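Local coordinates for probable UbiX-like flavin prenyltransferase (Escherichia coli, PDB 1SBZ), which probably catalyses prenylation of reduced flavin mononucleotide with dimethylallyl phosphate, making the prenyl-FMN cofactor used by a phenolic acid decarboxylase, at residues V5-T11 with V83-S87; K116-R122 with G141-P147; A18-L23 with V166-L170. All coordinates share one frame; numbering follows the deposited sequence.

Contact 1. Residues V5-T11 with V83-S87; sequences VGMTGAT and VIPCS. With FMN (flavin mononucleotide), chain H.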
loop_
_atom_site.group_PDB
_atom_site.type_symbol
_atom_site.label_atom_id
_atom_site.label_comp_id
_atom_site.label_asym_id
_atom_site.label_seq_id
_atom_site.Cartn_x
_atom_site.Cartn_y
_atom_site.Cartn_z
ATOM N N VAL D 5 -32.146 14.484 0.926
ATOM C CA VAL D 5 -31.382 15.659 1.318
ATOM C C VAL D 5 -31.078 15.524 2.801
ATOM O O VAL D 5 -31.974 15.607 3.645
ATOM C CB VAL D 5 -32.143 16.980 1.005
ATOM C CG1 VAL D 5 -31.355 18.198 1.476
ATOM C CG2 VAL D 5 -32.436 17.102 -0.492
ATOM N N GLY D 6 -29.814 15.260 3.114
ATOM C CA GLY D 6 -29.371 15.222 4.498
ATOM C C GLY D 6 -28.818 16.588 4.846
ATOM O O GLY D 6 -28.152 17.213 4.026
HETATM N N MSE D 7 -29.112 17.070 6.046
HETATM C CA MSE D 7 -28.487 18.293 6.528
HETATM C C MSE D 7 -27.781 18.007 7.818
HETATM O O MSE D 7 -28.242 17.215 8.636
HETATM C CB MSE D 7 -29.492 19.429 6.697
HETATM C CG MSE D 7 -30.008 19.992 5.387
HETATM SE SE MSE D 7 -31.007 21.652 5.644
HETATM C CE MSE D 7 -29.610 22.808 6.378
ATOM N N THR D 8 -26.673 18.699 8.013
ATOM C CA THR D 8 -25.723 18.338 9.035
ATOM C C THR D 8 -25.135 19.596 9.700
ATOM O O THR D 8 -25.175 20.674 9.117
ATOM C CB THR D 8 -24.696 17.423 8.337
ATOM O OG1 THR D 8 -24.990 16.053 8.656
ATOM C CG2 THR D 8 -23.342 17.636 8.804
ATOM N N GLY D 9 -24.603 19.449 10.913
ATOM C CA GLY D 9 -24.221 20.587 11.753
ATOM C C GLY D 9 -22.905 21.279 11.435
ATOM O O GLY D 9 -22.172 21.665 12.338
ATOM N N ALA D 10 -22.598 21.435 10.155
ATOM C CA ALA D 10 -21.499 22.296 9.745
ATOM C C ALA D 10 -22.062 23.679 9.451
ATOM O O ALA D 10 -23.219 23.820 9.035
ATOM C CB ALA D 10 -20.793 21.733 8.520
ATOM N N THR D 11 -21.256 24.711 9.671
ATOM C CA THR D 11 -21.709 26.043 9.325
ATOM C C THR D 11 -22.000 26.049 7.817
ATOM O O THR D 11 -21.292 25.419 7.038
ATOM C CB THR D 11 -20.706 27.127 9.796
ATOM O OG1 THR D 11 -21.160 28.415 9.370
ATOM C CG2 THR D 11 -19.335 26.974 9.129
ATOM N N VAL D 83 -25.823 15.548 0.859
ATOM C CA VAL D 83 -25.651 15.988 2.245
ATOM C C VAL D 83 -25.067 17.395 2.205
ATOM O O VAL D 83 -23.941 17.587 1.732
ATOM C CB VAL D 83 -24.750 15.032 3.060
ATOM C CG1 VAL D 83 -24.737 15.427 4.536
ATOM C CG2 VAL D 83 -25.209 13.572 2.893
ATOM N N ILE D 84 -25.837 18.368 2.695
ATOM C CA ILE D 84 -25.519 19.788 2.517
ATOM C C ILE D 84 -25.953 20.690 3.691
ATOM O O ILE D 84 -27.152 20.819 3.966
ATOM C CB ILE D 84 -26.121 20.293 1.167
ATOM C CG1 ILE D 84 -25.764 21.761 0.921
ATOM C CG2 ILE D 84 -27.650 20.020 1.095
ATOM C CD1 ILE D 84 -26.166 22.258 -0.466
ATOM N N PRO D 85 -24.992 21.284 4.410
ATOM C CA PRO D 85 -23.568 20.967 4.263
ATOM C C PRO D 85 -23.289 19.646 4.958
ATOM O O PRO D 85 -24.129 19.169 5.735
ATOM C CB PRO D 85 -22.882 22.092 5.039
ATOM C CG PRO D 85 -23.880 22.443 6.117
ATOM C CD PRO D 85 -25.230 22.294 5.456
ATOM N N CYS D 86 -22.125 19.067 4.684
ATOM C CA CYS D 86 -21.716 17.822 5.323
ATOM C C CYS D 86 -20.568 18.108 6.292
ATOM O O CYS D 86 -19.512 18.627 5.904
ATOM C CB CYS D 86 -21.319 16.777 4.271
ATOM S SG CYS D 86 -20.799 15.181 4.951
ATOM N N SER D 87 -20.791 17.798 7.559
ATOM C CA SER D 87 -19.784 17.989 8.586
ATOM C C SER D 87 -18.734 16.887 8.470
ATOM O O SER D 87 -18.960 15.864 7.809
ATOM C CB SER D 87 -20.441 17.916 9.961
ATOM O OG SER D 87 -20.825 16.579 10.230
HETATM N N1 FMN H . -18.208 20.713 12.111
HETATM C C2 FMN H . -17.548 20.604 10.908
HETATM O O2 FMN H . -17.075 19.514 10.609
HETATM N N3 FMN H . -17.426 21.701 10.078
HETATM C C4 FMN H . -17.981 22.918 10.457
HETATM O O4 FMN H . -18.091 23.807 9.607
HETATM C C4A FMN H . -18.657 23.023 11.686
HETATM N N5 FMN H . -19.228 24.216 12.101
HETATM C C5A FMN H . -19.897 24.292 13.318
HETATM C C6 FMN H . -20.476 25.496 13.730
HETATM C C7 FMN H . -21.156 25.580 14.954
HETATM C C7M FMN H . -22.068 26.758 15.182
HETATM C C8 FMN H . -21.253 24.447 15.771
HETATM C C8M FMN H . -22.183 24.410 16.961
HETATM C C9 FMN H . -20.676 23.252 15.356
HETATM C C9A FMN H . -20.001 23.165 14.132
HETATM N N10 FMN H . -19.423 21.965 13.728
HETATM C C10 FMN H . -18.759 21.903 12.514
HETATM C "C1'" FMN H . -19.290 20.830 14.707
HETATM C "C2'" FMN H . -20.365 19.784 14.429
HETATM O "O2'" FMN H . -21.638 20.393 14.495
HETATM C "C3'" FMN H . -20.267 18.583 15.377
HETATM O "O3'" FMN H . -19.121 17.812 15.046
HETATM C "C4'" FMN H . -21.520 17.699 15.379
HETATM O "O4'" FMN H . -21.314 16.531 16.152
HETATM C "C5'" FMN H . -21.944 17.266 13.979
HETATM O "O5'" FMN H . -22.958 16.278 14.069
HETATM P P FMN H . -23.856 15.979 12.765
HETATM O O1P FMN H . -24.754 17.181 12.549
HETATM O O2P FMN H . -24.642 14.733 13.047
HETATM O O3P FMN H . -22.946 15.777 11.569
#
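With CG1 of Ile84 trans to its own backbone N (chi1 -178°), CG2 is left between the N and the carbonyl carbon and meets CG1 of Val5 at 4.1 Å, the two side chains lying side by side and pointing the same way. Ser87 uses a different turn: its chi1 of 71° tucks OG back over the backbone, where it both takes the N-H of Thr90, as the N-cap of helix 88-96, and donates to O3P of FMN at 2.6 Å. Between these points two parallel strands run together. Gly6 pairs with Val83, and Ile84 N donates to Gly6 O at 2.9 Å with an N-H...O angle of 166°. A cis peptide precedes Pro85, where the second strand turns a corner; its ring packs against the loop, CG 4.0 Å from Ala10 CB. The selenomethionine Met7 lays CG 3.3 Å from Ile84 O, a buried carbonyl without a polar partner in the model. Beyond strand 2-7, the loop's hydrogen bonds to the cofactor come from its backbone. Gly9 N donates to FMN O1P at 2.8 Å, while Gly9 O accepts from the ribityl O2' at 2.6 Å. Ala10 brings its CA to 3.5 Å from C4A of the isoalloxazine. This is the Rossmann-like arrangement in which a nucleotide sits at the carboxyl ends of the first and fourth strands. The Gly9 N-H and the helix-capping hydroxyl of Ser87 thus bond the phosphate, and the start of helix 88-96 probably helps to stabilise its negative charge.

Contact 2. Residues K116-R122 with G141-P147; sequences KLVLVPR and GVAMVPP. With FMN (flavin mononucleotide), chain H.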
loop_
_atom_site.group_PDB
_atom_site.type_symbol
_atom_site.label_atom_id
_atom_site.label_comp_id
_atom_site.label_asym_id
_atom_site.label_seq_id
_atom_site.Cartn_x
_atom_site.Cartn_y
_atom_site.Cartn_z
ATOM N N LYS D 116 -26.413 7.642 -6.562
ATOM C CA LYS D 116 -25.461 8.752 -6.508
ATOM C C LYS D 116 -25.451 9.418 -5.135
ATOM O O LYS D 116 -26.501 9.827 -4.634
ATOM C CB LYS D 116 -25.749 9.776 -7.613
ATOM C CG LYS D 116 -24.865 11.014 -7.536
ATOM C CD LYS D 116 -24.359 11.426 -8.902
ATOM C CE LYS D 116 -22.971 12.046 -8.789
ATOM N NZ LYS D 116 -22.049 11.215 -7.932
ATOM N N LEU D 117 -24.269 9.514 -4.531
ATOM C CA LEU D 117 -24.089 10.283 -3.304
ATOM C C LEU D 117 -23.267 11.550 -3.567
ATOM O O LEU D 117 -22.150 11.477 -4.091
ATOM C CB LEU D 117 -23.433 9.418 -2.215
ATOM C CG LEU D 117 -23.263 10.024 -0.812
ATOM C CD1 LEU D 117 -24.605 10.448 -0.224
ATOM C CD2 LEU D 117 -22.571 9.046 0.127
ATOM N N VAL D 118 -23.834 12.706 -3.219
ATOM C CA VAL D 118 -23.161 13.991 -3.395
ATOM C C VAL D 118 -22.977 14.644 -2.030
ATOM O O VAL D 118 -23.948 14.931 -1.338
ATOM C CB VAL D 118 -23.945 14.944 -4.338
ATOM C CG1 VAL D 118 -23.252 16.310 -4.449
ATOM C CG2 VAL D 118 -24.120 14.322 -5.710
ATOM N N LEU D 119 -21.729 14.870 -1.644
ATOM C CA LEU D 119 -21.440 15.493 -0.353
ATOM C C LEU D 119 -21.016 16.932 -0.551
ATOM O O LEU D 119 -20.326 17.252 -1.519
ATOM C CB LEU D 119 -20.324 14.722 0.349
ATOM C CG LEU D 119 -20.613 13.585 1.334
ATOM C CD1 LEU D 119 -22.012 12.965 1.239
ATOM C CD2 LEU D 119 -19.509 12.516 1.279
ATOM N N VAL D 120 -21.410 17.799 0.376
ATOM C CA VAL D 120 -21.000 19.196 0.353
ATOM C C VAL D 120 -20.180 19.410 1.631
ATOM O O VAL D 120 -20.673 19.969 2.613
ATOM C CB VAL D 120 -22.244 20.157 0.254
ATOM C CG1 VAL D 120 -21.832 21.626 0.315
ATOM C CG2 VAL D 120 -23.038 19.880 -1.035
ATOM N N PRO D 121 -18.933 18.932 1.635
ATOM C CA PRO D 121 -18.129 18.948 2.850
ATOM C C PRO D 121 -17.712 20.371 3.179
ATOM O O PRO D 121 -17.281 21.101 2.283
ATOM C CB PRO D 121 -16.910 18.108 2.462
ATOM C CG PRO D 121 -16.766 18.338 0.996
ATOM C CD PRO D 121 -18.177 18.382 0.488
ATOM N N ARG D 122 -17.846 20.762 4.446
ATOM C CA ARG D 122 -17.442 22.100 4.875
ATOM C C ARG D 122 -16.673 22.062 6.194
ATOM O O ARG D 122 -17.196 21.650 7.233
ATOM C CB ARG D 122 -18.644 23.063 4.955
ATOM C CG ARG D 122 -18.277 24.547 5.055
ATOM C CD ARG D 122 -17.918 25.005 6.482
ATOM N NE ARG D 122 -17.152 26.253 6.499
ATOM C CZ ARG D 122 -16.285 26.586 7.449
ATOM N NH1 ARG D 122 -16.059 25.759 8.467
ATOM N NH2 ARG D 122 -15.634 27.746 7.373
ATOM N N GLY D 141 -16.710 6.923 -6.189
ATOM C CA GLY D 141 -17.663 7.653 -7.019
ATOM C C GLY D 141 -18.492 8.700 -6.296
ATOM O O GLY D 141 -19.338 9.344 -6.923
ATOM N N VAL D 142 -18.267 8.883 -4.989
ATOM C CA VAL D 142 -18.967 9.940 -4.237
ATOM C C VAL D 142 -18.472 11.318 -4.670
ATOM O O VAL D 142 -17.272 11.595 -4.619
ATOM C CB VAL D 142 -18.797 9.795 -2.712
ATOM C CG1 VAL D 142 -19.525 10.938 -1.962
ATOM C CG2 VAL D 142 -19.285 8.427 -2.254
ATOM N N ALA D 143 -19.396 12.172 -5.095
ATOM C CA ALA D 143 -19.060 13.531 -5.516
ATOM C C ALA D 143 -18.753 14.427 -4.320
ATOM O O ALA D 143 -19.528 14.510 -3.368
ATOM C CB ALA D 143 -20.181 14.126 -6.351
HETATM N N MSE D 144 -17.614 15.103 -4.385
HETATM C CA MSE D 144 -17.188 15.979 -3.309
HETATM C C MSE D 144 -17.332 17.405 -3.767
HETATM O O MSE D 144 -16.521 17.888 -4.558
HETATM C CB MSE D 144 -15.734 15.694 -2.941
HETATM C CG MSE D 144 -15.526 14.386 -2.201
HETATM SE SE MSE D 144 -16.287 14.365 -0.384
HETATM C CE MSE D 144 -15.598 15.824 0.162
ATOM N N VAL D 145 -18.369 18.078 -3.276
ATOM C CA VAL D 145 -18.687 19.429 -3.745
ATOM C C VAL D 145 -18.651 20.444 -2.593
ATOM O O VAL D 145 -19.694 20.923 -2.148
ATOM C CB VAL D 145 -20.039 19.478 -4.521
ATOM C CG1 VAL D 145 -20.064 20.654 -5.476
ATOM C CG2 VAL D 145 -20.273 18.194 -5.321
ATOM N N PRO D 146 -17.445 20.794 -2.132
ATOM C CA PRO D 146 -17.291 21.769 -1.061
ATOM C C PRO D 146 -17.790 23.125 -1.554
ATOM O O PRO D 146 -17.673 23.401 -2.751
ATOM C CB PRO D 146 -15.777 21.807 -0.839
ATOM C CG PRO D 146 -15.203 21.437 -2.156
ATOM C CD PRO D 146 -16.136 20.340 -2.638
ATOM N N PRO D 147 -18.361 23.940 -0.664
ATOM C CA PRO D 147 -18.926 25.229 -1.044
ATOM C C PRO D 147 -17.883 26.324 -1.288
ATOM O O PRO D 147 -17.873 27.324 -0.585
ATOM C CB PRO D 147 -19.803 25.591 0.163
ATOM C CG PRO D 147 -19.159 24.907 1.324
ATOM C CD PRO D 147 -18.533 23.670 0.775
HETATM N N1 FMN H . -18.208 20.713 12.111
HETATM C C2 FMN H . -17.548 20.604 10.908
HETATM O O2 FMN H . -17.075 19.514 10.609
HETATM N N3 FMN H . -17.426 21.701 10.078
HETATM C C4 FMN H . -17.981 22.918 10.457
HETATM O O4 FMN H . -18.091 23.807 9.607
HETATM C C4A FMN H . -18.657 23.023 11.686
HETATM N N5 FMN H . -19.228 24.216 12.101
HETATM C C5A FMN H . -19.897 24.292 13.318
HETATM C C6 FMN H . -20.476 25.496 13.730
HETATM C C7 FMN H . -21.156 25.580 14.954
HETATM C C7M FMN H . -22.068 26.758 15.182
HETATM C C8 FMN H . -21.253 24.447 15.771
HETATM C C8M FMN H . -22.183 24.410 16.961
HETATM C C9 FMN H . -20.676 23.252 15.356
HETATM C C9A FMN H . -20.001 23.165 14.132
HETATM N N10 FMN H . -19.423 21.965 13.728
HETATM C C10 FMN H . -18.759 21.903 12.514
HETATM C "C1'" FMN H . -19.290 20.830 14.707
HETATM C "C2'" FMN H . -20.365 19.784 14.429
HETATM O "O2'" FMN H . -21.638 20.393 14.495
HETATM C "C3'" FMN H . -20.267 18.583 15.377
HETATM O "O3'" FMN H . -19.121 17.812 15.046
HETATM C "C4'" FMN H . -21.520 17.699 15.379
HETATM O "O4'" FMN H . -21.314 16.531 16.152
HETATM C "C5'" FMN H . -21.944 17.266 13.979
HETATM O "O5'" FMN H . -22.958 16.278 14.069
HETATM P P FMN H . -23.856 15.979 12.765
HETATM O O1P FMN H . -24.754 17.181 12.549
HETATM O O2P FMN H . -24.642 14.733 13.047
HETATM O O3P FMN H . -22.946 15.777 11.569
HETATM O O HOH W 1 -22.055 8.116 -5.729
#
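Strands 116-121 and 143-144 run parallel, their touching parts 35° apart, and are joined by Ala143 N to Leu117 O (3.0 Å), Leu119 N to Ala143 O (2.8 Å) and Val145 N to Leu119 O (2.8 Å). On one face Val118 reaches over to Val145, CG1 to CG2 at 3.6 Å, with Ala143 CB beside CG2 of Val118; Val169 of helix 158-170 packs on both valines. The opposite face is built by Leu119, whose CD2 lies 3.6 Å from Val142 CG1 and also touches the selenium of Met144. Helix 128-139, which links the two strands in a beta-alpha-beta unit, covers this side through Leu137 and Met134. Past the last strand bond the partners become prolines: Val120 CG1 is 3.9 Å from Pro147 CD, and the buried carbonyls of Pro121 and Val145, without polar partners in the model, face CA-H groups of Pro146 and Val120. Arg122 ends the first segment, and its side chain crosses that of Pro147 at about a right angle, CG against CG. A bend at chi2 (-82°) then leads its guanidinium away from the strand to the flavin, where NH1 donates to FMN O4 at 3.0 Å. Its backbone O accepts from FMN N3 at 2.9 Å, while NE and NH2 bond the carbonyls of Pro149 and Met148 of a neighbouring subunit. One residue thus matches both the donor and the acceptor of the flavin's N3-O4 edge, and its charge would probably draw electron density toward O4.

Contact 3. Residues A18-L23 with V166-L170; sequences ALLQAL and VARVL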
loop_
_atom_site.group_PDB
_atom_site.type_symbol
_atom_site.label_atom_id
_atom_site.label_comp_id
_atom_site.label_asym_id
_atom_site.label_seq_id
_atom_site.Cartn_x
_atom_site.Cartn_y
_atom_site.Cartn_z
ATOM N N ALA D 18 -31.367 26.862 0.807
ATOM C CA ALA D 18 -31.440 27.332 -0.570
ATOM C C ALA D 18 -31.603 26.186 -1.572
ATOM O O ALA D 18 -32.359 26.308 -2.535
ATOM C CB ALA D 18 -30.228 28.171 -0.913
ATOM N N LEU D 19 -30.893 25.082 -1.345
ATOM C CA LEU D 19 -31.032 23.905 -2.200
ATOM C C LEU D 19 -32.439 23.312 -2.092
ATOM O O LEU D 19 -33.030 22.915 -3.104
ATOM C CB LEU D 19 -29.955 22.860 -1.886
ATOM C CG LEU D 19 -30.019 21.507 -2.608
ATOM C CD1 LEU D 19 -28.650 21.121 -3.142
ATOM C CD2 LEU D 19 -30.561 20.436 -1.675
ATOM N N LEU D 20 -32.964 23.261 -0.865
ATOM C CA LEU D 20 -34.325 22.786 -0.624
ATOM C C LEU D 20 -35.371 23.699 -1.250
ATOM O O LEU D 20 -36.381 23.218 -1.768
ATOM C CB LEU D 20 -34.601 22.630 0.876
ATOM C CG LEU D 20 -34.077 21.389 1.595
ATOM C CD1 LEU D 20 -34.246 21.568 3.092
ATOM C CD2 LEU D 20 -34.787 20.129 1.123
ATOM N N GLN D 21 -35.133 25.010 -1.195
ATOM C CA GLN D 21 -35.998 25.987 -1.858
ATOM C C GLN D 21 -36.033 25.773 -3.373
ATOM O O GLN D 21 -37.108 25.729 -3.971
ATOM C CB GLN D 21 -35.539 27.413 -1.547
ATOM C CG GLN D 21 -35.971 27.933 -0.180
ATOM C CD GLN D 21 -35.210 29.175 0.249
ATOM O OE1 GLN D 21 -34.174 29.513 -0.330
ATOM N NE2 GLN D 21 -35.718 29.853 1.269
ATOM N N ALA D 22 -34.855 25.644 -3.984
ATOM C CA ALA D 22 -34.733 25.415 -5.427
ATOM C C ALA D 22 -35.389 24.103 -5.867
ATOM O O ALA D 22 -35.970 24.027 -6.951
ATOM C CB ALA D 22 -33.268 25.447 -5.852
ATOM N N LEU D 23 -35.287 23.081 -5.019
ATOM C CA LEU D 23 -35.922 21.788 -5.271
ATOM C C LEU D 23 -37.448 21.878 -5.220
ATOM O O LEU D 23 -38.140 21.225 -6.012
ATOM C CB LEU D 23 -35.406 20.733 -4.286
ATOM C CG LEU D 23 -34.300 19.744 -4.690
ATOM C CD1 LEU D 23 -33.266 20.323 -5.639
ATOM C CD2 LEU D 23 -33.616 19.183 -3.454
ATOM N N VAL D 166 -25.222 26.115 -4.893
ATOM C CA VAL D 166 -26.424 25.304 -5.077
ATOM C C VAL D 166 -26.582 24.840 -6.530
ATOM O O VAL D 166 -26.821 23.660 -6.777
ATOM C CB VAL D 166 -27.699 26.050 -4.602
ATOM C CG1 VAL D 166 -28.960 25.358 -5.116
ATOM C CG2 VAL D 166 -27.727 26.156 -3.079
ATOM N N ALA D 167 -26.442 25.764 -7.480
ATOM C CA ALA D 167 -26.498 25.428 -8.912
ATOM C C ALA D 167 -25.488 24.347 -9.312
ATOM O O ALA D 167 -25.815 23.436 -10.070
ATOM C CB ALA D 167 -26.301 26.673 -9.766
ATOM N N ARG D 168 -24.271 24.460 -8.788
ATOM C CA ARG D 168 -23.186 23.542 -9.127
ATOM C C ARG D 168 -23.344 22.183 -8.445
ATOM O O ARG D 168 -22.873 21.168 -8.966
ATOM C CB ARG D 168 -21.827 24.170 -8.800
ATOM C CG ARG D 168 -21.551 25.509 -9.517
ATOM C CD ARG D 168 -20.671 25.432 -10.784
ATOM N NE ARG D 168 -20.945 24.219 -11.546
ATOM C CZ ARG D 168 -20.055 23.279 -11.845
ATOM N NH1 ARG D 168 -18.779 23.398 -11.501
ATOM N NH2 ARG D 168 -20.455 22.217 -12.522
ATOM N N VAL D 169 -24.001 22.172 -7.283
ATOM C CA VAL D 169 -24.409 20.926 -6.630
ATOM C C VAL D 169 -25.493 20.229 -7.470
ATOM O O VAL D 169 -25.376 19.039 -7.768
ATOM C CB VAL D 169 -24.883 21.152 -5.162
ATOM C CG1 VAL D 169 -25.406 19.855 -4.546
ATOM C CG2 VAL D 169 -23.750 21.706 -4.305
ATOM N N LEU D 170 -26.522 20.985 -7.864
ATOM C CA LEU D 170 -27.618 20.480 -8.709
ATOM C C LEU D 170 -27.163 19.904 -10.051
ATOM O O LEU D 170 -27.743 18.926 -10.528
ATOM C CB LEU D 170 -28.654 21.577 -8.952
ATOM C CG LEU D 170 -29.898 21.675 -8.061
ATOM C CD1 LEU D 170 -29.729 20.993 -6.709
ATOM C CD2 LEU D 170 -30.297 23.137 -7.897
#
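The backbone bond from Leu170 N to Val166 O, 2.9 Å long, closes the turn of helix 158-170 that presents both side chains to helix 13-24. The side chains that meet across the helices are all apolar. Val166 has its CG2 beside the backbone N (the other methyl is trans to it, chi1 166°), which brings CG2 to 3.8 Å from Leu19 N and 3.9 Å from Ala18 CB. Its CG1 lies over Leu19 CA, so the branched side chain rests directly on the backbone of the facing helix. Leu19 reaches the other way: its CD1 touches both Leu170 CD1, at 3.7 Å, and Val169 CG1, at 3.8 Å, the side chain crossing the valine at about a right angle. The two helices lie on the same face of the Rossmann-like parallel sheet, where the axes of segments 18-23 and 166-170 approach to 10.3 Å and cross at -62°. Both helices touch strand 80-86, Leu19 through Ile82 and Ile84, Val169 through Ile82. Leu170 CD1 also reaches Leu23 CD1, 3.8 Å away, while Leu170 CD2 lies 4.3 Å from Ala22 CB. His177, from the loop after helix 158-170, packs on Ala22 and Val166. Arg168, on another side of the helix, forms salt bridges with Asp171 and with Glu113 of a neighbouring subunit.

Overall arrangement
All three contacts are largely buried and share one parallel sheet. Contact 1 lies nearest the centre of the chain and pairs its middle strands; contact 2 pairs a neighbouring strand with the strand 143-144, outermost within this chain, and reaches the subunit boundary. They meet where Val83 and Cys86 pair with Val120, and both touch the same FMN, contact 1 at its phosphate, ribityl chain and ring, contact 2 at the ring's polar edge. Contact 3 stays away from the cofactor: it is helix against helix, its side-chain contacts are all apolar, and it lies against the sheet. Its Leu19 and Leu23 pack on Val5 of contact 1, its Val169 on Val120 of contact 2.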